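Local coordinates for protein transcriptional regulator (TetR/AcrR family) (Bacillus halodurans, PDB 5GP9) that probably represses genes of fatty acid degradation by binding their operator DNA as a TetR-family regulator, and holds a palmitic acid in its effector pocket, at residues 14-19 against 98-103; 67-72 against 84-89; 89-94 against 174-179. All blocks are in the same frame, centred on the assembly; numbering follows the deposited sequence.

Interaction 1: 14-19 against 98-103; sequences AAVQVI and HKLAIV
Val16 and Val103 bury the most surface in this contact, and Val16 is the residue of 14-19 that packs on the start of helix 98-107. Its CG1 lies anti to the backbone N (chi1 167°) and reaches past the side chains to the opposing backbone, resting over the peptide between Lys99 and Leu100, 3.7 Å from Lys99 C and 3.6 Å from Leu100 N. One turn on, Val103 sends CG2 into the angle between Val16 and Ile19: it lies 3.8 Å from Val16 O and 3.9 Å from Ile19 CG2, and the Ile19 and Val103 side chains meet at about a right angle. Lys99 contributes its carbonyl carbon and CB, while its bent chain leads away to pack on Ala20 and Glu21 of helix 8-26. The side-chain contacts are apolar, and two methyls rest on opposing backbone. The axes of the two short segments pass 8.5 Å apart at 68°. By family, the contact joins the DNA-binding part to the probable effector-binding part. Helix 50-74 packs beside both segments, with Leu57 on Val16, Leu54 on Ile19 and Lys61 on Leu100, while helix 29-36 covers Ala14, Ala15 and Val18.

Interaction 2: 67-72 against 84-89; sequences DKIRSQ and KILVNM
Ile69 and Met89 supply the apolar centre of the contact between 67-72 and 84-89. Their side chains run past each other in opposite directions, bringing Ile69 CG1 to 3.8 Å from Met89 CB. The other branch of Ile69, CG2, is anti to the backbone N and turns to Leu86, whose CD1 lies 4.2 Å away. Met89 is bent at chi2 and chi3, which brings its CE near CB of Lys68, though the exact placement of this tip is uncertain; the lysine chain beyond runs extended away from the contact.

The contacts of Gln72 form a second group, toward the less buried side. Ile85 packs against this glutamine through two methyls: CG2 lies 3.8 Å from Gln72 CB, and CD1 extends to 3.4 Å from the backbone O of Gln72. The amide of Gln72 also meets the end of Met89 tip to tip, but the modelled spacing there is too tight to support any detail.

Leu129 on Ile69, and Tyr126, Leu130 and Leu160 on Leu86, continue the apolar layer into helices 113-139 and 149-169. The segment axes are 9.6 Å apart and run at 148°, so helices 50-74 and 79-95 form an antiparallel helical hairpin, part of the all-helical C-terminal domain that binds effectors in TetR-family regulators.

Interaction 3: 89-94 against 174-179; sequences MHFKQL and YDLTAL. With PLM (palmitic acid), chain E.
Phe91 and Leu176 form the centre of the contact between segment 89-94 of helix 79-95 and the short 3-10 turn at 176-179. Leu176 crosses the phenyl group at about a right angle and lays its branched end over one ring face. Its CG makes a CH-pi contact, 4.3 Å from the ring centroid and 27° off the normal, while CD1 sits above the middle of the ring. The second methyl, CD2, reaches back to the helix and lies 3.6 Å from Phe91 O; in turn, Phe91 CD2 lies 3.6 Å from Leu176 O. Leu179 CB meets CE2 of the Phe91 ring obliquely, at 4.0 Å. Thr177 closes the margin by placing CG2 against Phe91 O and the CA of Lys92.

Behind this first shell, Asp175 helps hold the turn. Its OD1 takes two bonds from Thr177, one from OG1 at 2.7 Å and one from the backbone N at 3.0 Å, the latter an Asx turn. Both donors approach from the same face of the carboxylate, well above its plane. Backbone bonds from Ala178 N to Asp175 O and from Leu179 N to Leu176 O add to the hold. Thr177 OG1 stands between the backbone N and the carbonyl carbon (chi1 69°), where it can face Asp175 while CG2 is left for the helix.

Farther out, Val163, Val164, Val180 and Val183 also pack on Phe91, and Arg150 of the second subunit packs on Leu179. His90 turns to the palmitic acid, whose CC lies over one face of its ring, 3.6 Å from NE2; ND1 is hydrogen-bonded to the hydroxyl of Tyr126. Leu94 CD1 touches the same acyl chain. The chemistry is therefore divided: polar bonds help hold the turn, apolar side chains join it to the helix, partly over backbone carbonyl oxygens, and adjoining helix residues line the lipid pocket.

How the interactions relate
From the N terminus, helix 8-26 of the DNA-binding region supplies the first half of interaction 1, which closes a long loop only at helix 98-107 and so ties the N-terminal helix to the C-terminal part. Within that loop lies the whole of interaction 2, a short closure between the consecutive helices 50-74 and 79-95. Interaction 3 opens on helix 79-95, sharing Met89 with interaction 2, and closes in the loop between helices 149-169 and 180-189, tying helix 79-95 to that connection; it crosses interaction 1. Leu94 CD2 packs 3.7 Å from Ala101 CA, linking interactions 3 and 1, whereas interactions 1 and 2 lie on opposite sides of the chain's centre.

Interaction 1: 14-19 against 98-103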
loop_
_atom_site.group_PDB
_atom_site.type_symbol
_atom_site.label_atom_id
_atom_site.label_comp_id
_atom_site.label_asym_id
_atom_site.label_seq_id
_atom_site.Cartn_x
_atom_site.Cartn_y
_atom_site.Cartn_z
ATOM N N ALA A 14 7.383 -15.172 -19.020
ATOM C CA ALA A 14 6.453 -16.214 -18.751
ATOM C C ALA A 14 6.005 -16.206 -17.300
ATOM O O ALA A 14 4.850 -16.474 -17.018
ATOM C CB ALA A 14 7.059 -17.606 -19.073
ATOM N N ALA A 15 6.954 -15.953 -16.413
ATOM C CA ALA A 15 6.655 -15.940 -14.969
ATOM C C ALA A 15 5.605 -14.846 -14.647
ATOM O O ALA A 15 4.646 -15.149 -13.867
ATOM C CB ALA A 15 7.889 -15.783 -14.158
ATOM N N VAL A 16 5.736 -13.677 -15.288
ATOM C CA VAL A 16 4.786 -12.584 -15.058
ATOM C C VAL A 16 3.392 -13.046 -15.499
ATOM O O VAL A 16 2.390 -12.919 -14.783
ATOM C CB VAL A 16 5.213 -11.288 -15.747
ATOM C CG1 VAL A 16 4.064 -10.239 -15.783
ATOM C CG2 VAL A 16 6.429 -10.717 -15.108
ATOM N N GLN A 17 3.333 -13.716 -16.658
ATOM C CA GLN A 17 2.076 -14.198 -17.180
ATOM C C GLN A 17 1.430 -15.230 -16.283
ATOM O O GLN A 17 0.271 -15.101 -15.934
ATOM C CB GLN A 17 2.266 -14.753 -18.589
ATOM C CG GLN A 17 0.943 -15.249 -19.130
ATOM C CD GLN A 17 1.082 -15.828 -20.498
ATOM O OE1 GLN A 17 1.351 -15.104 -21.479
ATOM N NE2 GLN A 17 0.947 -17.164 -20.573
ATOM N N VAL A 18 2.192 -16.210 -15.844
ATOM C CA VAL A 18 1.663 -17.279 -15.051
ATOM C C VAL A 18 1.218 -16.823 -13.655
ATOM O O VAL A 18 0.147 -17.215 -13.155
ATOM C CB VAL A 18 2.697 -18.403 -14.945
ATOM C CG1 VAL A 18 2.313 -19.435 -13.893
ATOM C CG2 VAL A 18 2.859 -19.025 -16.318
ATOM N N ILE A 19 2.029 -15.965 -13.072
ATOM C CA ILE A 19 1.737 -15.423 -11.756
ATOM C C ILE A 19 0.537 -14.530 -11.830
ATOM O O ILE A 19 -0.305 -14.592 -10.941
ATOM C CB ILE A 19 2.939 -14.747 -11.094
ATOM C CG1 ILE A 19 4.090 -15.731 -10.800
ATOM C CG2 ILE A 19 2.553 -13.979 -9.833
ATOM C CD1 ILE A 19 5.422 -15.110 -10.418
ATOM N N HIS A 98 -0.465 -4.837 -18.058
ATOM C CA HIS A 98 -1.441 -5.144 -17.001
ATOM C C HIS A 98 -1.099 -6.361 -16.147
ATOM O O HIS A 98 -1.387 -6.397 -14.973
ATOM C CB HIS A 98 -2.840 -5.332 -17.517
ATOM C CG HIS A 98 -3.391 -4.099 -18.171
ATOM N ND1 HIS A 98 -4.616 -4.098 -18.806
ATOM C CD2 HIS A 98 -2.851 -2.870 -18.377
ATOM C CE1 HIS A 98 -4.828 -2.904 -19.328
ATOM N NE2 HIS A 98 -3.774 -2.136 -19.093
ATOM N N LYS A 99 -0.525 -7.380 -16.788
ATOM C CA LYS A 99 -0.125 -8.564 -16.106
ATOM C C LYS A 99 1.004 -8.220 -15.092
ATOM O O LYS A 99 0.908 -8.660 -13.936
ATOM C CB LYS A 99 0.266 -9.650 -17.106
ATOM C CG LYS A 99 -0.884 -9.987 -18.032
ATOM C CD LYS A 99 -1.873 -10.849 -17.368
ATOM C CE LYS A 99 -3.029 -11.229 -18.298
ATOM N NZ LYS A 99 -4.113 -11.688 -17.377
ATOM N N LEU A 100 1.957 -7.377 -15.468
ATOM C CA LEU A 100 3.016 -6.936 -14.504
ATOM C C LEU A 100 2.406 -6.143 -13.365
ATOM O O LEU A 100 2.749 -6.380 -12.225
ATOM C CB LEU A 100 4.035 -6.073 -15.173
ATOM C CG LEU A 100 5.140 -5.477 -14.309
ATOM C CD1 LEU A 100 5.900 -6.607 -13.653
ATOM C CD2 LEU A 100 6.001 -4.638 -15.231
ATOM N N ALA A 101 1.383 -5.317 -13.666
ATOM C CA ALA A 101 0.656 -4.622 -12.630
ATOM C C ALA A 101 -0.066 -5.527 -11.652
ATOM O O ALA A 101 -0.082 -5.240 -10.431
ATOM C CB ALA A 101 -0.328 -3.657 -13.246
ATOM N N ILE A 102 -0.707 -6.614 -12.121
ATOM C CA ILE A 102 -1.288 -7.606 -11.201
ATOM C C ILE A 102 -0.222 -8.194 -10.270
ATOM O O ILE A 102 -0.394 -8.326 -9.058
ATOM C CB ILE A 102 -2.052 -8.710 -11.973
ATOM C CG1 ILE A 102 -3.240 -8.047 -12.748
ATOM C CG2 ILE A 102 -2.387 -9.850 -11.040
ATOM C CD1 ILE A 102 -3.972 -8.980 -13.718
ATOM N N VAL A 103 0.908 -8.504 -10.848
ATOM C CA VAL A 103 2.052 -8.975 -10.028
ATOM C C VAL A 103 2.513 -7.968 -8.969
ATOM O O VAL A 103 2.600 -8.293 -7.769
ATOM C CB VAL A 103 3.202 -9.431 -10.936
ATOM C CG1 VAL A 103 4.359 -9.818 -10.116
ATOM C CG2 VAL A 103 2.748 -10.567 -11.789
#

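Interaction 2: 67-72 against 84-89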
loop_
_atom_site.group_PDB
_atom_site.type_symbol
_atom_site.label_atom_id
_atom_site.label_comp_id
_atom_site.label_asym_id
_atom_site.label_seq_id
_atom_site.Cartn_x
_atom_site.Cartn_y
_atom_site.Cartn_z
ATOM N N ASP A 67 16.224 3.754 -13.858
ATOM C CA ASP A 67 17.213 4.308 -14.826
ATOM C C ASP A 67 16.550 5.153 -15.888
ATOM O O ASP A 67 17.051 6.235 -16.222
ATOM C CB ASP A 67 18.018 3.192 -15.523
ATOM C CG ASP A 67 19.114 2.616 -14.649
ATOM O OD1 ASP A 67 19.430 3.199 -13.593
ATOM O OD2 ASP A 67 19.685 1.570 -15.019
ATOM N N LYS A 68 15.433 4.667 -16.408
ATOM C CA LYS A 68 14.622 5.460 -17.358
ATOM C C LYS A 68 14.062 6.737 -16.773
ATOM O O LYS A 68 13.980 7.745 -17.490
ATOM C CB LYS A 68 13.460 4.670 -17.893
ATOM C CG LYS A 68 13.889 3.668 -18.926
ATOM C CD LYS A 68 12.713 2.875 -19.455
ATOM C CE LYS A 68 13.199 1.919 -20.532
ATOM N NZ LYS A 68 12.245 0.815 -20.757
ATOM N N ILE A 69 13.639 6.713 -15.501
ATOM C CA ILE A 69 13.133 7.919 -14.888
ATOM C C ILE A 69 14.236 8.910 -14.785
ATOM O O ILE A 69 14.092 10.091 -15.228
ATOM C CB ILE A 69 12.436 7.667 -13.527
ATOM C CG1 ILE A 69 11.196 6.858 -13.773
ATOM C CG2 ILE A 69 12.024 8.983 -12.830
ATOM C CD1 ILE A 69 10.509 6.359 -12.495
ATOM N N ARG A 70 15.343 8.430 -14.240
ATOM C CA ARG A 70 16.480 9.257 -13.934
ATOM C C ARG A 70 17.003 10.012 -15.178
ATOM O O ARG A 70 17.401 11.172 -15.074
ATOM C CB ARG A 70 17.555 8.376 -13.326
ATOM C CG ARG A 70 18.641 9.115 -12.614
ATOM C CD ARG A 70 19.658 8.098 -12.103
ATOM N NE ARG A 70 19.189 7.344 -10.930
ATOM C CZ ARG A 70 19.104 7.876 -9.709
ATOM N NH1 ARG A 70 19.399 9.157 -9.510
ATOM N NH2 ARG A 70 18.691 7.144 -8.685
ATOM N N SER A 71 16.958 9.382 -16.339
ATOM C CA SER A 71 17.466 10.013 -17.561
ATOM C C SER A 71 16.421 10.915 -18.223
ATOM O O SER A 71 16.781 11.918 -18.861
ATOM C CB SER A 71 18.056 8.983 -18.532
ATOM O OG SER A 71 17.055 8.302 -19.236
ATOM N N GLN A 72 15.138 10.593 -18.097
ATOM C CA GLN A 72 14.125 11.506 -18.618
ATOM C C GLN A 72 14.073 12.775 -17.823
ATOM O O GLN A 72 13.836 13.829 -18.391
ATOM C CB GLN A 72 12.761 10.893 -18.611
ATOM C CG GLN A 72 12.633 9.789 -19.570
ATOM C CD GLN A 72 11.226 9.365 -19.610
ATOM O OE1 GLN A 72 10.324 10.122 -19.200
ATOM N NE2 GLN A 72 10.992 8.169 -20.094
ATOM N N LYS A 84 6.378 15.504 -12.594
ATOM C CA LYS A 84 5.408 15.090 -13.526
ATOM C C LYS A 84 5.938 13.930 -14.351
ATOM O O LYS A 84 5.182 13.019 -14.556
ATOM C CB LYS A 84 4.913 16.237 -14.434
ATOM C CG LYS A 84 3.774 15.811 -15.352
ATOM C CD LYS A 84 3.235 16.936 -16.250
ATOM C CE LYS A 84 2.437 17.997 -15.491
ATOM N NZ LYS A 84 1.163 17.485 -14.918
ATOM N N ILE A 85 7.246 13.943 -14.708
ATOM C CA ILE A 85 7.937 12.857 -15.374
ATOM C C ILE A 85 7.915 11.547 -14.586
ATOM O O ILE A 85 7.629 10.473 -15.134
ATOM C CB ILE A 85 9.412 13.233 -15.682
ATOM C CG1 ILE A 85 9.408 14.196 -16.893
ATOM C CG2 ILE A 85 10.282 12.014 -16.000
ATOM C CD1 ILE A 85 10.765 14.814 -17.221
ATOM N N LEU A 86 8.080 11.692 -13.288
ATOM C CA LEU A 86 8.070 10.519 -12.390
ATOM C C LEU A 86 6.658 9.936 -12.316
ATOM O O LEU A 86 6.514 8.722 -12.494
ATOM C CB LEU A 86 8.614 10.876 -10.997
ATOM C CG LEU A 86 8.744 9.701 -10.011
ATOM C CD1 LEU A 86 10.025 9.783 -9.166
ATOM C CD2 LEU A 86 7.494 9.743 -9.164
ATOM N N VAL A 87 5.636 10.749 -12.100
ATOM C CA VAL A 87 4.244 10.248 -12.061
ATOM C C VAL A 87 3.848 9.578 -13.388
ATOM O O VAL A 87 3.286 8.503 -13.438
ATOM C CB VAL A 87 3.291 11.382 -11.677
ATOM C CG1 VAL A 87 1.862 10.967 -11.726
ATOM C CG2 VAL A 87 3.672 11.884 -10.248
ATOM N N ASN A 88 4.164 10.276 -14.468
ATOM C CA ASN A 88 3.868 9.794 -15.781
ATOM C C ASN A 88 4.552 8.486 -16.115
ATOM O O ASN A 88 3.872 7.572 -16.551
ATOM C CB ASN A 88 4.155 10.904 -16.790
ATOM C CG ASN A 88 3.807 10.487 -18.182
ATOM O OD1 ASN A 88 2.618 10.228 -18.488
ATOM N ND2 ASN A 88 4.839 10.306 -19.019
ATOM N N MET A 89 5.836 8.312 -15.789
ATOM C CA MET A 89 6.546 7.048 -16.015
ATOM C C MET A 89 6.107 5.909 -15.100
ATOM O O MET A 89 6.038 4.772 -15.539
ATOM C CB MET A 89 8.051 7.264 -15.871
ATOM C CG MET A 89 8.663 8.069 -17.005
ATOM S SD MET A 89 8.734 7.083 -18.545
ATOM C CE MET A 89 9.526 5.594 -17.980
#

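Interaction 3: 89-94 against 174-179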
loop_
_atom_site.group_PDB
_atom_site.type_symbol
_atom_site.label_atom_id
_atom_site.label_comp_id
_atom_site.label_asym_id
_atom_site.label_seq_id
_atom_site.Cartn_x
_atom_site.Cartn_y
_atom_site.Cartn_z
ATOM N N MET A 89 5.836 8.312 -15.789
ATOM C CA MET A 89 6.546 7.048 -16.015
ATOM C C MET A 89 6.107 5.909 -15.100
ATOM O O MET A 89 6.038 4.772 -15.539
ATOM C CB MET A 89 8.051 7.264 -15.871
ATOM C CG MET A 89 8.663 8.069 -17.005
ATOM S SD MET A 89 8.734 7.083 -18.545
ATOM C CE MET A 89 9.526 5.594 -17.980
ATOM N N HIS A 90 5.759 6.183 -13.836
ATOM C CA HIS A 90 5.189 5.158 -12.996
ATOM C C HIS A 90 3.913 4.574 -13.581
ATOM O O HIS A 90 3.740 3.356 -13.665
ATOM C CB HIS A 90 5.002 5.749 -11.554
ATOM C CG HIS A 90 4.591 4.766 -10.485
ATOM N ND1 HIS A 90 5.154 4.759 -9.229
ATOM C CD2 HIS A 90 3.699 3.748 -10.484
ATOM C CE1 HIS A 90 4.567 3.839 -8.490
ATOM N NE2 HIS A 90 3.700 3.192 -9.227
ATOM N N PHE A 91 3.002 5.457 -14.005
ATOM C CA PHE A 91 1.688 5.063 -14.440
ATOM C C PHE A 91 1.870 4.415 -15.842
ATOM O O PHE A 91 1.181 3.398 -16.137
ATOM C CB PHE A 91 0.732 6.296 -14.493
ATOM C CG PHE A 91 0.151 6.693 -13.130
ATOM C CD1 PHE A 91 0.590 6.099 -11.943
ATOM C CD2 PHE A 91 -0.734 7.690 -13.048
ATOM C CE1 PHE A 91 0.068 6.487 -10.714
ATOM C CE2 PHE A 91 -1.244 8.129 -11.862
ATOM C CZ PHE A 91 -0.828 7.537 -10.663
ATOM N N LYS A 92 2.743 5.024 -16.647
ATOM C CA LYS A 92 2.969 4.526 -18.034
ATOM C C LYS A 92 3.452 3.082 -18.049
ATOM O O LYS A 92 2.963 2.240 -18.813
ATOM C CB LYS A 92 3.969 5.452 -18.730
ATOM C CG LYS A 92 4.413 5.137 -20.137
ATOM C CD LYS A 92 5.922 5.400 -20.297
ATOM C CE LYS A 92 6.565 4.640 -21.454
ATOM N NZ LYS A 92 6.170 3.200 -21.548
ATOM N N GLN A 93 4.440 2.804 -17.230
ATOM C CA GLN A 93 5.032 1.465 -17.201
ATOM C C GLN A 93 4.010 0.395 -16.825
ATOM O O GLN A 93 4.039 -0.688 -17.361
ATOM C CB GLN A 93 6.277 1.409 -16.319
ATOM C CG GLN A 93 7.307 2.488 -16.632
ATOM C CD GLN A 93 8.410 2.112 -17.563
ATOM O OE1 GLN A 93 9.419 1.550 -17.153
ATOM N NE2 GLN A 93 8.266 2.511 -18.825
ATOM N N LEU A 94 3.119 0.660 -15.889
ATOM C CA LEU A 94 2.172 -0.305 -15.536
ATOM C C LEU A 94 0.943 -0.359 -16.527
ATOM O O LEU A 94 0.306 -1.437 -16.761
ATOM C CB LEU A 94 1.748 -0.054 -14.104
ATOM C CG LEU A 94 2.890 -0.459 -13.150
ATOM C CD1 LEU A 94 2.617 0.062 -11.752
ATOM C CD2 LEU A 94 3.134 -1.995 -13.166
ATOM N N TYR A 174 -9.957 1.399 -17.121
ATOM C CA TYR A 174 -9.791 2.771 -17.518
ATOM C C TYR A 174 -8.336 3.120 -17.728
ATOM O O TYR A 174 -7.425 2.347 -17.381
ATOM C CB TYR A 174 -10.451 3.670 -16.530
ATOM C CG TYR A 174 -9.995 3.548 -15.059
ATOM C CD1 TYR A 174 -10.627 2.687 -14.216
ATOM C CD2 TYR A 174 -8.950 4.317 -14.566
ATOM C CE1 TYR A 174 -10.258 2.550 -12.913
ATOM C CE2 TYR A 174 -8.572 4.208 -13.221
ATOM C CZ TYR A 174 -9.209 3.294 -12.433
ATOM O OH TYR A 174 -8.939 3.130 -11.094
ATOM N N ASP A 175 -8.091 4.274 -18.335
ATOM C CA ASP A 175 -6.730 4.602 -18.728
ATOM C C ASP A 175 -6.066 5.216 -17.493
ATOM O O ASP A 175 -6.352 6.354 -17.086
ATOM C CB ASP A 175 -6.693 5.615 -19.895
ATOM C CG ASP A 175 -5.268 5.878 -20.431
ATOM O OD1 ASP A 175 -4.221 5.327 -19.907
ATOM O OD2 ASP A 175 -5.203 6.662 -21.433
ATOM N N LEU A 176 -5.199 4.437 -16.869
ATOM C CA LEU A 176 -4.484 4.948 -15.708
ATOM C C LEU A 176 -3.721 6.234 -16.006
ATOM O O LEU A 176 -3.577 7.109 -15.149
ATOM C CB LEU A 176 -3.513 3.877 -15.246
ATOM C CG LEU A 176 -2.678 4.255 -14.041
ATOM C CD1 LEU A 176 -3.533 4.402 -12.817
ATOM C CD2 LEU A 176 -1.617 3.198 -13.895
ATOM N N THR A 177 -3.211 6.394 -17.238
ATOM C CA THR A 177 -2.445 7.592 -17.549
ATOM C C THR A 177 -3.314 8.869 -17.693
ATOM O O THR A 177 -2.800 9.949 -17.626
ATOM C CB THR A 177 -1.504 7.359 -18.746
ATOM O OG1 THR A 177 -2.300 7.212 -19.901
ATOM C CG2 THR A 177 -0.677 6.045 -18.513
ATOM N N ALA A 178 -4.625 8.771 -17.706
ATOM C CA ALA A 178 -5.492 9.966 -17.550
ATOM C C ALA A 178 -5.459 10.631 -16.146
ATOM O O ALA A 178 -5.993 11.722 -15.928
ATOM C CB ALA A 178 -6.920 9.600 -17.889
ATOM N N LEU A 179 -4.864 9.931 -15.169
ATOM C CA LEU A 179 -4.761 10.466 -13.785
ATOM C C LEU A 179 -3.413 11.153 -13.479
ATOM O O LEU A 179 -3.224 11.749 -12.434
ATOM C CB LEU A 179 -4.981 9.306 -12.830
ATOM C CG LEU A 179 -6.312 8.648 -12.977
ATOM C CD1 LEU A 179 -6.356 7.520 -11.948
ATOM C CD2 LEU A 179 -7.447 9.636 -12.725
HETATM C C1 PLM E . 4.599 -0.812 0.837
HETATM O O1 PLM E . 4.119 0.155 0.210
HETATM O O2 PLM E . 4.303 -0.964 2.023
HETATM C C2 PLM E . 5.551 -1.818 0.184
HETATM C C3 PLM E . 4.861 -2.590 -0.963
HETATM C C4 PLM E . 5.624 -3.804 -1.549
HETATM C C5 PLM E . 6.222 -3.780 -2.987
HETATM C C6 PLM E . 5.720 -2.671 -3.910
HETATM C C7 PLM E . 6.006 -2.854 -5.392
HETATM C C8 PLM E . 5.302 -1.767 -6.136
HETATM C C9 PLM E . 6.185 -0.742 -6.769
HETATM C CA PLM E . 5.783 -0.577 -8.176
HETATM C CB PLM E . 6.551 0.622 -8.694
HETATM C CC PLM E . 6.216 0.792 -10.163
HETATM C CD PLM E . 6.474 -0.544 -10.868
HETATM C CE PLM E . 7.287 -0.529 -12.137
HETATM C CF PLM E . 7.996 -1.881 -12.196
HETATM C CG PLM E . 8.664 -1.982 -13.523
#